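Side-chain contacts in ThiJ/PfpI domain protein (Brachyspira murdochii, PDB 4HCJ), which is of unknown function but belongs to the DJ-1/PfpI family, binds magnesium in the crystal and probably acts as a hydrolase: residues I79-L84 / V111-N116; Q101-G106 / G171-L176; N152-N157 / K163-A168. All coordinates share one frame; numbering follows the deposited sequence.

From the N terminus, the chain first reaches 79-84, in the connection between strand 72-75 and helix 88-99, then 101-106, which enters inner strand 103-107. Helix 110-116 follows and closes contact 1, tying its own flank to the preceding connection. Strand 153-156 and helix 162-174 then close contact 3 across a short turn, and the last turn of the same helix returns to 101-106 in contact 2. Contacts 1 and 2 therefore cross, contacts 1 and 3 come in series, and contact 3 falls wholly within the span of contact 2. Contacts 2 and 3 fix helix 162-174 to one sheet face; helix 110-116 packs against the opposite face through Met114.

Contact 1 (I79-L84 / V111-N116); sequences IGCITL and VVIMAN
Leu84 and Ile113 mark the closest backbone approach, with their CA atoms 7.1 Å apart, where the end of the connection 79-84 meets one flank of helix 110-116. A single side chain, that of Ile113, carries the contact on the helix side. Its CG1 stands anti to the carbonyl carbon (chi1 -66°), and the extended ethyl arm beyond it projects CD1 into the angle between two partners. Cys81 SG touches this methyl group at 3.8 Å; Leu84 CB meets the same CD1 from the neighbouring turn at 4.0 Å. For Cys81 the sulfur is anti to the backbone N (chi1 -173°), which directs it at the helix. The Leu84 backbone adds a third surface, its O lying 3.8 Å from Ile113 CG1.

Within 79-84 the backbone turns are held by the amides of Ile82, Thr83 and Leu84, which bond to the carbonyls three residues back, the shortest being Leu84 N to Cys81 O at 2.7 Å. Thr83 OG1 gives a hydrogen bond of 2.8 Å to Gly80 O, almost in line with that carbonyl, which also accepts Thr83 N. Leu84 O is bonded to Thr90 OG1 of helix 88-99, and Asn116 ND2 reaches Trp85 O, giving this corner of the alpha-beta-alpha sandwich polar ties next to the apolar one.

All three touching residues are buried and they meet largely through methyl, methylene and sulfur surfaces, which is consistent with dispersion and water exclusion doing most of the work between these two segments, with Cys81 acting here as an apolar group.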
ATOM      1  N   ILE A  79       3.455 -11.363   6.262  1.00  7.31           N
ATOM      2  CA  ILE A  79       2.619 -12.545   6.409  1.00  8.28           C
ATOM      3  C   ILE A  79       1.247 -12.208   6.991  1.00  7.86           C
ATOM      4  O   ILE A  79       0.246 -12.832   6.630  1.00  8.46           O
ATOM      5  CB  ILE A  79       3.367 -13.642   7.223  1.00 10.30           C
ATOM      6  CG1 ILE A  79       2.590 -14.966   7.223  1.00 13.21           C
ATOM      7  CG2 ILE A  79       3.689 -13.168   8.639  1.00 10.66           C
ATOM      8  CD1 ILE A  79       3.389 -16.147   7.773  1.00 16.12           C
ATOM      9  N   GLY A  80       1.174 -11.199   7.865  1.00  7.49           N
ATOM     10  CA  GLY A  80      -0.114 -10.812   8.411  1.00  7.57           C
ATOM     11  C   GLY A  80      -1.090 -10.269   7.373  1.00  7.37           C
ATOM     12  O   GLY A  80      -2.301 -10.288   7.579  1.00  7.74           O
ATOM     13  N   CYS A  81      -0.571  -9.777   6.249  1.00  7.40           N
ATOM     14  CA  CYS A  81      -1.427  -9.215   5.201  1.00  7.43           C
ATOM     15  C   CYS A  81      -2.360 -10.273   4.595  1.00  7.42           C
ATOM     16  O   CYS A  81      -3.426  -9.938   4.071  1.00  7.47           O
ATOM     17  CB  CYS A  81      -0.566  -8.573   4.116  1.00  8.00           C
ATOM     18  SG  CYS A  81      -1.504  -7.681   2.861  1.00  8.05           S
ATOM     19  N   ILE A  82      -1.970 -11.540   4.654  1.00  8.11           N
ATOM     20  CA  ILE A  82      -2.775 -12.589   4.049  1.00  9.31           C
ATOM     21  C   ILE A  82      -4.196 -12.591   4.606  1.00  8.87           C
ATOM     22  O   ILE A  82      -5.151 -12.881   3.892  1.00  9.79           O
ATOM     23  CB  ILE A  82      -2.086 -13.961   4.185  1.00 12.02           C
ATOM     24  CG1 ILE A  82      -0.751 -13.949   3.432  1.00 14.01           C
ATOM     25  CG2 ILE A  82      -2.971 -15.083   3.664  1.00 14.72           C
ATOM     26  CD1 ILE A  82       0.174 -15.105   3.771  1.00 18.71           C
ATOM     27  N   THR A  83      -4.330 -12.194   5.874  1.00  9.33           N
ATOM     28  CA  THR A  83      -5.631 -12.093   6.529  1.00 11.13           C
ATOM     29  C   THR A  83      -6.536 -11.026   5.908  1.00 10.37           C
ATOM     30  O   THR A  83      -7.735 -11.041   6.123  1.00 12.97           O
ATOM     31  CB  THR A  83      -5.485 -11.825   8.061  1.00 13.10           C
ATOM     32  OG1 THR A  83      -4.962 -10.508   8.295  1.00 12.68           O
ATOM     33  CG2 THR A  83      -4.559 -12.872   8.692  1.00 15.57           C
ATOM     34  N   LEU A  84      -5.952 -10.099   5.145  1.00  8.35           N
ATOM     35  CA  LEU A  84      -6.675  -8.989   4.520  1.00  8.17           C
ATOM     36  C   LEU A  84      -6.902  -9.174   3.024  1.00  7.25           C
ATOM     37  O   LEU A  84      -7.592  -8.369   2.404  1.00  7.30           O
ATOM     38  CB  LEU A  84      -5.888  -7.698   4.726  1.00  9.61           C
ATOM     39  CG  LEU A  84      -5.613  -7.290   6.173  1.00 12.41           C
ATOM     40  CD1 LEU A  84      -4.757  -6.022   6.221  1.00 13.43           C
ATOM     41  CD2 LEU A  84      -6.915  -7.097   6.920  1.00 13.96           C
ATOM     42  N   VAL A 111       0.186  -5.955  -2.558  1.00  5.40           N
ATOM     43  CA  VAL A 111      -0.267  -5.900  -3.946  1.00  5.39           C
ATOM     44  C   VAL A 111      -1.442  -6.857  -4.177  1.00  5.22           C
ATOM     45  O   VAL A 111      -2.289  -6.593  -5.029  1.00  5.64           O
ATOM     46  CB  VAL A 111       0.904  -6.187  -4.921  1.00  6.39           C
ATOM     47  CG1 VAL A 111       0.444  -6.182  -6.377  1.00  6.86           C
ATOM     48  CG2 VAL A 111       2.014  -5.153  -4.724  1.00  6.61           C
ATOM     49  N   VAL A 112      -1.490  -7.979  -3.445  1.00  5.38           N
ATOM     50  CA  VAL A 112      -2.570  -8.939  -3.625  1.00  5.60           C
ATOM     51  C   VAL A 112      -3.946  -8.341  -3.309  1.00  5.27           C
ATOM     52  O   VAL A 112      -4.934  -8.694  -3.947  1.00  5.84           O
ATOM     53  CB  VAL A 112      -2.305 -10.242  -2.868  1.00  6.10           C
ATOM     54  CG1 VAL A 112      -3.473 -11.217  -3.016  1.00  6.65           C
ATOM     55  CG2 VAL A 112      -1.009 -10.869  -3.354  1.00  7.01           C
ATOM     56  N   ILE A 113      -4.023  -7.432  -2.331  1.00  5.34           N
ATOM     57  CA  ILE A 113      -5.294  -6.775  -2.046  1.00  5.93           C
ATOM     58  C   ILE A 113      -5.781  -6.035  -3.291  1.00  5.72           C
ATOM     59  O   ILE A 113      -6.959  -6.091  -3.658  1.00  6.00           O
ATOM     60  CB  ILE A 113      -5.176  -5.812  -0.860  1.00  6.15           C
ATOM     61  CG1 ILE A 113      -4.878  -6.601   0.429  1.00  7.08           C
ATOM     62  CG2 ILE A 113      -6.442  -4.966  -0.696  1.00  6.80           C
ATOM     63  CD1 ILE A 113      -4.459  -5.721   1.611  1.00  7.86           C
HETATM   64  N   MSE A 114      -4.871  -5.289  -3.911  1.00  5.51           N
HETATM   65  CA  MSE A 114      -5.192  -4.546  -5.126  1.00  6.11           C
HETATM   66  C   MSE A 114      -5.608  -5.475  -6.281  1.00  5.82           C
HETATM   67  O   MSE A 114      -6.590  -5.199  -6.996  1.00  6.25           O
HETATM   68  CB  MSE A 114      -4.000  -3.670  -5.504  1.00  6.18           C
HETATM   69  CG  MSE A 114      -3.735  -2.577  -4.454  1.00  6.39           C
HETATM   70 SE   MSE A 114      -1.939  -1.827  -4.503  0.92  5.14          SE
HETATM   71  CE  MSE A 114      -1.907  -1.073  -6.297  1.00  7.17           C
ATOM     72  N   ALA A 115      -4.885  -6.582  -6.435  1.00  5.65           N
ATOM     73  CA  ALA A 115      -5.226  -7.543  -7.470  1.00  6.26           C
ATOM     74  C   ALA A 115      -6.629  -8.099  -7.238  1.00  5.86           C
ATOM     75  O   ALA A 115      -7.444  -8.183  -8.163  1.00  6.46           O
ATOM     76  CB  ALA A 115      -4.205  -8.667  -7.487  1.00  6.97           C
ATOM     77  N   ASN A 116      -6.904  -8.487  -5.996  1.00  6.32           N
ATOM     78  CA  ASN A 116      -8.195  -9.069  -5.649  1.00  6.68           C
ATOM     79  C   ASN A 116      -9.345  -8.066  -5.749  1.00  6.93           C
ATOM     80  O   ASN A 116     -10.486  -8.464  -5.966  1.00  8.36           O
ATOM     81  CB  ASN A 116      -8.147  -9.691  -4.263  1.00  6.95           C
ATOM     82  CG  ASN A 116      -7.336 -10.972  -4.209  1.00  7.30           C
ATOM     83  OD1 ASN A 116      -6.909 -11.497  -5.235  1.00  9.01           O
ATOM     84  ND2 ASN A 116      -7.137 -11.489  -3.008  1.00  7.72           N
TER

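Contact 2 (Q101-G106 / G171-L176); sequences QKIVAG and GVLNSL
Ile103 faces Val172 and Leu173 where the start of an inner strand meets the last turn of helix 162-174, an interface between sheet and outer helix layer in the alpha-beta-alpha sandwich of the DJ-1/PfpI family. Along 101-106, Gln101 comes first: with positive phi, it is the C-prime residue of the Schellman motif that ends helix 88-99 and turns the chain into the sheet. Lys102 NZ is hydrogen-bonded to the carbonyl oxygens of Ala67 and Phe70.

Ile103 then opens strand 103-107 and makes every close contact of the pair of segments. Its CB points toward the helix. The second side-chain torsion, chi2 -32°, is well away from a staggered value, which suggests mild strain, perhaps the price of fitting CD1 against Val172. CG1 and CD1 of Ile103 lie 3.8 and 3.6 Å from Val172 CG1, the branch that is anti to its own backbone N. Leu173, the next residue, sets CD2 3.8 Å from Ile103 CG1. The ethyl arm of Ile103 lies at a slant to both the valine and the leucine side chains, and their methyl branches touch it. Further along, Val104 turns its side chain to the other face of the sheet, onto Phe97 and Leu98 of helix 88-99.

Beyond the helical turn, the backbone bond from Leu176 N to Leu173 O (3.0 Å) brings the chain end round, and Lys6 NZ holds the carbonyl oxygens of Leu173 and Leu176. At the rim, Leu176 CD1 stands a looser 4.5 Å from Ile103 CD1.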
ATOM      1  N   GLN A 101      -9.291   9.267  -7.999  0.51 12.26           N
ATOM      2  CA  GLN A 101      -8.117   9.800  -8.689  0.51 13.65           C
ATOM      3  C   GLN A 101      -6.938  10.019  -7.750  0.51 11.90           C
ATOM      4  O   GLN A 101      -6.136  10.931  -7.959  0.51 13.38           O
ATOM      5  CB  GLN A 101      -8.451  11.088  -9.456  0.51 19.78           C
ATOM      6  CG  GLN A 101      -9.232  10.865 -10.744  0.51 26.81           C
ATOM      7  CD  GLN A 101     -10.623  10.313 -10.503  0.51 35.14           C
ATOM      8  OE1 GLN A 101     -11.398  10.869  -9.723  0.51 39.61           O
ATOM      9  NE2 GLN A 101     -10.947   9.210 -11.173  0.51 39.51           N
ATOM     10  N   LYS A 102      -6.834   9.177  -6.727  1.00 10.02           N
ATOM     11  CA  LYS A 102      -5.688   9.204  -5.824  1.00  8.86           C
ATOM     12  C   LYS A 102      -4.650   8.175  -6.253  1.00  7.67           C
ATOM     13  O   LYS A 102      -4.883   7.337  -7.131  1.00  8.16           O
ATOM     14  CB  LYS A 102      -6.111   8.857  -4.397  1.00 10.98           C
ATOM     15  CG  LYS A 102      -7.281   9.632  -3.846  1.00 14.70           C
ATOM     16  CD  LYS A 102      -6.976  11.077  -3.631  1.00 17.46           C
ATOM     17  CE  LYS A 102      -8.228  11.769  -3.116  1.00 18.94           C
ATOM     18  NZ  LYS A 102      -7.951  12.867  -2.205  1.00 16.97           N
ATOM     19  N   ILE A 103      -3.486   8.254  -5.634  1.00  7.21           N
ATOM     20  CA  ILE A 103      -2.454   7.249  -5.864  1.00  7.37           C
ATOM     21  C   ILE A 103      -2.790   5.993  -5.054  1.00  6.66           C
ATOM     22  O   ILE A 103      -3.170   6.081  -3.874  1.00  6.77           O
ATOM     23  CB  ILE A 103      -1.059   7.801  -5.501  1.00 10.21           C
ATOM     24  CG1 ILE A 103      -0.688   9.012  -6.391  1.00 13.98           C
ATOM     25  CG2 ILE A 103       0.015   6.703  -5.491  1.00 12.69           C
ATOM     26  CD1 ILE A 103      -1.206   9.064  -7.814  1.00 18.72           C
ATOM     27  N   VAL A 104      -2.676   4.842  -5.703  1.00  6.17           N
ATOM     28  CA  VAL A 104      -2.927   3.563  -5.069  1.00  5.92           C
ATOM     29  C   VAL A 104      -1.641   2.760  -5.178  1.00  5.69           C
ATOM     30  O   VAL A 104      -1.219   2.402  -6.300  1.00  6.00           O
ATOM     31  CB  VAL A 104      -4.118   2.824  -5.707  1.00  6.76           C
ATOM     32  CG1 VAL A 104      -4.453   1.590  -4.888  1.00  7.40           C
ATOM     33  CG2 VAL A 104      -5.332   3.745  -5.817  1.00  8.35           C
ATOM     34  N   ALA A 105      -1.023   2.485  -4.037  1.00  5.43           N
ATOM     35  CA  ALA A 105       0.299   1.885  -4.038  1.00  5.54           C
ATOM     36  C   ALA A 105       0.303   0.642  -3.164  1.00  5.12           C
ATOM     37  O   ALA A 105      -0.361   0.623  -2.121  1.00  5.75           O
ATOM     38  CB  ALA A 105       1.339   2.892  -3.551  1.00  6.39           C
ATOM     39  N   GLY A 106       1.051  -0.375  -3.554  1.00  5.05           N
ATOM     40  CA  GLY A 106       1.195  -1.564  -2.744  1.00  5.33           C
ATOM     41  C   GLY A 106       2.593  -2.118  -2.851  1.00  5.19           C
ATOM     42  O   GLY A 106       3.241  -2.016  -3.904  1.00  5.51           O
ATOM     43  N   GLY A 171       7.819  10.608  -5.900  1.00  8.13           N
ATOM     44  CA  GLY A 171       7.950  11.199  -7.222  1.00  8.99           C
ATOM     45  C   GLY A 171       6.603  11.433  -7.889  1.00  9.07           C
ATOM     46  O   GLY A 171       6.356  12.488  -8.473  1.00 10.42           O
ATOM     47  N   VAL A 172       5.703  10.462  -7.800  1.00  8.78           N
ATOM     48  CA  VAL A 172       4.366  10.635  -8.365  1.00  9.28           C
ATOM     49  C   VAL A 172       3.605  11.748  -7.633  1.00  9.35           C
ATOM     50  O   VAL A 172       3.032  12.633  -8.252  1.00 10.82           O
ATOM     51  CB  VAL A 172       3.577   9.314  -8.342  1.00 10.17           C
ATOM     52  CG1 VAL A 172       2.175   9.543  -8.834  1.00 11.50           C
ATOM     53  CG2 VAL A 172       4.277   8.233  -9.182  1.00 10.76           C
ATOM     54  N   LEU A 173       3.644  11.728  -6.312  1.00  8.75           N
ATOM     55  CA  LEU A 173       2.930  12.732  -5.539  1.00  8.80           C
ATOM     56  C   LEU A 173       3.461  14.144  -5.759  1.00  9.15           C
ATOM     57  O   LEU A 173       2.692  15.108  -5.810  1.00  9.98           O
ATOM     58  CB  LEU A 173       3.012  12.392  -4.059  1.00  8.94           C
ATOM     59  CG  LEU A 173       2.185  11.165  -3.671  1.00 11.33           C
ATOM     60  CD1 LEU A 173       2.495  10.789  -2.239  1.00 11.31           C
ATOM     61  CD2 LEU A 173       0.695  11.425  -3.867  1.00 16.32           C
ATOM     62  N   ASN A 174       4.773  14.285  -5.891  1.00  9.94           N
ATOM     63  CA  ASN A 174       5.353  15.621  -6.031  1.00 10.95           C
ATOM     64  C   ASN A 174       5.022  16.263  -7.373  1.00 12.34           C
ATOM     65  O   ASN A 174       5.182  17.472  -7.548  1.00 13.87           O
ATOM     66  CB  ASN A 174       6.862  15.604  -5.759  1.00 12.19           C
ATOM     67  CG  ASN A 174       7.198  15.669  -4.268  1.00 14.38           C
ATOM     68  OD1 ASN A 174       6.342  15.957  -3.423  1.00 15.71           O
ATOM     69  ND2 ASN A 174       8.464  15.466  -3.950  1.00 15.90           N
ATOM     70  N   SER A 175       4.548  15.470  -8.324  1.00 13.44           N
ATOM     71  CA  SER A 175       4.116  16.044  -9.588  1.00 16.84           C
ATOM     72  C   SER A 175       2.672  16.562  -9.532  1.00 17.43           C
ATOM     73  O   SER A 175       2.168  17.109 -10.517  1.00 20.04           O
ATOM     74  CB  SER A 175       4.321  15.043 -10.728  1.00 21.56           C
ATOM     75  OG  SER A 175       5.703  14.907 -11.023  1.00 26.84           O
ATOM     76  N   LEU A 176       2.027  16.416  -8.376  1.00 16.46           N
ATOM     77  CA  LEU A 176       0.668  16.917  -8.167  1.00 16.89           C
ATOM     78  C   LEU A 176       0.659  18.208  -7.352  1.00 15.67           C
ATOM     79  O   LEU A 176       1.556  18.449  -6.528  1.00 16.38           O
ATOM     80  CB  LEU A 176      -0.166  15.869  -7.431  1.00 21.45           C
ATOM     81  CG  LEU A 176      -0.112  14.453  -8.004  1.00 27.87           C
ATOM     82  CD1 LEU A 176      -0.941  13.501  -7.153  1.00 35.14           C
ATOM     83  CD2 LEU A 176      -0.599  14.447  -9.447  1.00 30.34           C
TER

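Contact 3 (N152-N157 / K163-A168); sequences NIVTAN and KDFANA
Phe165 and Val154 meet because each sends a branch anti to its own backbone N: CG of the phenylalanine (chi1 170°) carries the ring out of the helix and over to the strand, and CG1 of the valine (chi1 -177°) rises to meet it. Strand 153-156 and helix 163-168 run nearly antiparallel, at 170°, with their axes 8.5 Å apart. The backbones are closer at Ala156 and Phe165, with CA atoms 5.8 Å apart, than at Val154 and Ala168; a small side chain on the strand permits this approach.

Ala156 CB sits against the root of the aromatic group, 3.6 Å from Phe165 CB and 3.5 Å from CD1, approaching the ring obliquely. Val154 CG1 lies farther along the ring, 4.1 Å from CE1, while Val154 O comes to the ring edge, in plane, 3.9 Å from that carbon. The same carbonyl probably accepts a hydrogen bond from Gly106 N of the neighbouring strand. Ala168, one helical turn beyond Phe165, completes the contact with CB 4.4 Å from Val154 CG1. The ring also packs on Ala105 and Ile107 of strand 103-107, which makes it a wedge serving two strands. Replacing it with an alanine would probably open a gap between helix and sheet, leaving Val154 CG1 and Ala156 CB without their main partner across the contact.

Thr155 points the other way, its OG1 bonded to Thr126 N, in keeping with the alternation of a strand whose two faces are both covered. A strand followed through a short turn by an antiparallel helix lying on the sheet is the beta-alpha unit from which alpha-beta-alpha sandwiches such as the DJ-1/PfpI fold are built.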
ATOM      1  N   ASN A 152      -1.400   6.206 -11.848  1.00  8.74           N
ATOM      2  CA  ASN A 152      -1.603   6.432 -10.421  1.00  8.72           C
ATOM      3  C   ASN A 152      -1.393   5.177  -9.575  1.00  7.23           C
ATOM      4  O   ASN A 152      -1.548   5.240  -8.367  1.00  8.06           O
ATOM      5  CB  ASN A 152      -3.015   6.957 -10.159  1.00 11.29           C
ATOM      6  CG  ASN A 152      -3.218   8.364 -10.639  1.00 15.24           C
ATOM      7  OD1 ASN A 152      -2.287   9.028 -11.070  1.00 17.04           O
ATOM      8  ND2 ASN A 152      -4.445   8.830 -10.556  1.00 18.62           N
ATOM      9  N   ILE A 153      -1.064   4.052 -10.208  1.00  6.42           N
ATOM     10  CA  ILE A 153      -0.825   2.801  -9.504  1.00  6.30           C
ATOM     11  C   ILE A 153       0.680   2.587  -9.379  1.00  6.51           C
ATOM     12  O   ILE A 153       1.410   2.681 -10.368  1.00  7.49           O
ATOM     13  CB  ILE A 153      -1.512   1.626 -10.251  1.00  7.02           C
ATOM     14  CG1 ILE A 153      -3.033   1.795 -10.200  1.00  8.47           C
ATOM     15  CG2 ILE A 153      -1.065   0.278  -9.693  1.00  7.85           C
ATOM     16  CD1 ILE A 153      -3.801   0.846 -11.083  1.00  9.45           C
ATOM     17  N   VAL A 154       1.146   2.290  -8.170  1.00  5.60           N
ATOM     18  CA  VAL A 154       2.559   2.027  -7.940  1.00  5.95           C
ATOM     19  C   VAL A 154       2.680   0.720  -7.160  1.00  5.70           C
ATOM     20  O   VAL A 154       2.002   0.540  -6.152  1.00  6.46           O
ATOM     21  CB  VAL A 154       3.252   3.158  -7.131  1.00  6.89           C
ATOM     22  CG1 VAL A 154       4.736   2.869  -6.984  1.00  7.24           C
ATOM     23  CG2 VAL A 154       3.028   4.513  -7.810  1.00  7.85           C
ATOM     24  N   THR A 155       3.517  -0.198  -7.639  1.00  5.55           N
ATOM     25  CA  THR A 155       3.708  -1.463  -6.950  1.00  5.83           C
ATOM     26  C   THR A 155       5.196  -1.740  -6.767  1.00  5.30           C
ATOM     27  O   THR A 155       6.048  -1.224  -7.513  1.00  6.16           O
ATOM     28  CB  THR A 155       3.015  -2.638  -7.674  1.00  5.86           C
ATOM     29  OG1 THR A 155       3.512  -2.732  -9.012  1.00  6.14           O
ATOM     30  CG2 THR A 155       1.491  -2.486  -7.686  1.00  6.56           C
ATOM     31  N   ALA A 156       5.514  -2.565  -5.772  1.00  5.53           N
ATOM     32  CA  ALA A 156       6.885  -2.975  -5.517  1.00  5.76           C
ATOM     33  C   ALA A 156       6.906  -4.402  -5.003  1.00  5.47           C
ATOM     34  O   ALA A 156       5.907  -4.922  -4.497  1.00  6.11           O
ATOM     35  CB  ALA A 156       7.584  -2.024  -4.547  1.00  6.59           C
ATOM     36  N   ASN A 157       8.072  -5.034  -5.113  1.00  5.78           N
ATOM     37  CA  ASN A 157       8.149  -6.483  -4.969  1.00  6.41           C
ATOM     38  C   ASN A 157       8.486  -7.019  -3.577  1.00  7.69           C
ATOM     39  O   ASN A 157       8.766  -8.200  -3.447  1.00 10.40           O
ATOM     40  CB  ASN A 157       9.096  -7.088  -6.006  1.00  6.73           C
ATOM     41  CG  ASN A 157      10.541  -6.765  -5.740  1.00  6.90           C
ATOM     42  OD1 ASN A 157      10.857  -5.973  -4.863  1.00  7.48           O
ATOM     43  ND2 ASN A 157      11.424  -7.350  -6.534  1.00  8.52           N
ATOM     44  N   LYS A 163      12.658   1.255   0.064  1.00  6.72           N
ATOM     45  CA  LYS A 163      13.098   2.627  -0.176  1.00  7.10           C
ATOM     46  C   LYS A 163      12.840   3.071  -1.620  1.00  6.95           C
ATOM     47  O   LYS A 163      12.358   4.187  -1.873  1.00  7.16           O
ATOM     48  CB  LYS A 163      14.575   2.804   0.200  1.00  8.23           C
ATOM     49  CG  LYS A 163      14.830   2.593   1.685  1.00  9.40           C
ATOM     50  CD  LYS A 163      16.321   2.645   2.036  1.00 11.46           C
ATOM     51  CE  LYS A 163      16.557   2.315   3.516  1.00 13.42           C
ATOM     52  NZ  LYS A 163      17.996   2.012   3.765  1.00 16.67           N
ATOM     53  N   ASP A 164      13.145   2.193  -2.569  1.00  7.58           N
ATOM     54  CA  ASP A 164      12.862   2.507  -3.967  1.00  9.02           C
ATOM     55  C   ASP A 164      11.365   2.755  -4.198  1.00  7.17           C
ATOM     56  O   ASP A 164      10.966   3.657  -4.948  1.00  7.00           O
ATOM     57  CB  ASP A 164      13.336   1.365  -4.880  1.00 14.15           C
ATOM     58  CG  ASP A 164      14.849   1.264  -4.974  1.00 22.93           C
ATOM     59  OD1 ASP A 164      15.548   2.244  -4.655  1.00 24.42           O
ATOM     60  OD2 ASP A 164      15.331   0.201  -5.418  1.00 29.53           O
ATOM     61  N   PHE A 165      10.537   1.945  -3.548  1.00  6.28           N
ATOM     62  CA  PHE A 165       9.088   2.082  -3.611  1.00  6.18           C
ATOM     63  C   PHE A 165       8.669   3.449  -3.086  1.00  5.70           C
ATOM     64  O   PHE A 165       7.925   4.180  -3.736  1.00  5.90           O
ATOM     65  CB  PHE A 165       8.456   0.974  -2.768  1.00  5.83           C
ATOM     66  CG  PHE A 165       6.984   1.110  -2.531  1.00  5.62           C
ATOM     67  CD1 PHE A 165       6.069   0.974  -3.563  1.00  5.59           C
ATOM     68  CD2 PHE A 165       6.510   1.337  -1.240  1.00  5.94           C
ATOM     69  CE1 PHE A 165       4.702   1.027  -3.314  1.00  6.10           C
ATOM     70  CE2 PHE A 165       5.141   1.398  -0.983  1.00  6.42           C
ATOM     71  CZ  PHE A 165       4.241   1.245  -2.022  1.00  6.37           C
ATOM     72  N   ALA A 166       9.115   3.785  -1.882  1.00  5.76           N
ATOM     73  CA  ALA A 166       8.731   5.057  -1.279  1.00  6.33           C
ATOM     74  C   ALA A 166       9.183   6.236  -2.141  1.00  6.23           C
ATOM     75  O   ALA A 166       8.431   7.197  -2.352  1.00  6.48           O
ATOM     76  CB  ALA A 166       9.290   5.157   0.131  1.00  6.53           C
ATOM     77  N   ASN A 167      10.417   6.177  -2.650  1.00  6.72           N
ATOM     78  CA  ASN A 167      10.896   7.248  -3.512  1.00  7.63           C
ATOM     79  C   ASN A 167      10.036   7.387  -4.771  1.00  7.34           C
ATOM     80  O   ASN A 167       9.774   8.507  -5.231  1.00  7.44           O
ATOM     81  CB  ASN A 167      12.364   7.030  -3.893  1.00  8.72           C
ATOM     82  CG  ASN A 167      13.320   7.289  -2.738  1.00 10.33           C
ATOM     83  OD1 ASN A 167      13.074   8.142  -1.896  1.00 11.21           O
ATOM     84  ND2 ASN A 167      14.442   6.564  -2.718  1.00 12.02           N
ATOM     85  N   ALA A 168       9.608   6.257  -5.341  1.00  6.64           N
ATOM     86  CA  ALA A 168       8.756   6.305  -6.531  1.00  7.14           C
ATOM     87  C   ALA A 168       7.393   6.926  -6.227  1.00  6.76           C
ATOM     88  O   ALA A 168       6.882   7.730  -7.003  1.00  7.40           O
ATOM     89  CB  ALA A 168       8.588   4.912  -7.138  1.00  7.78           C
TER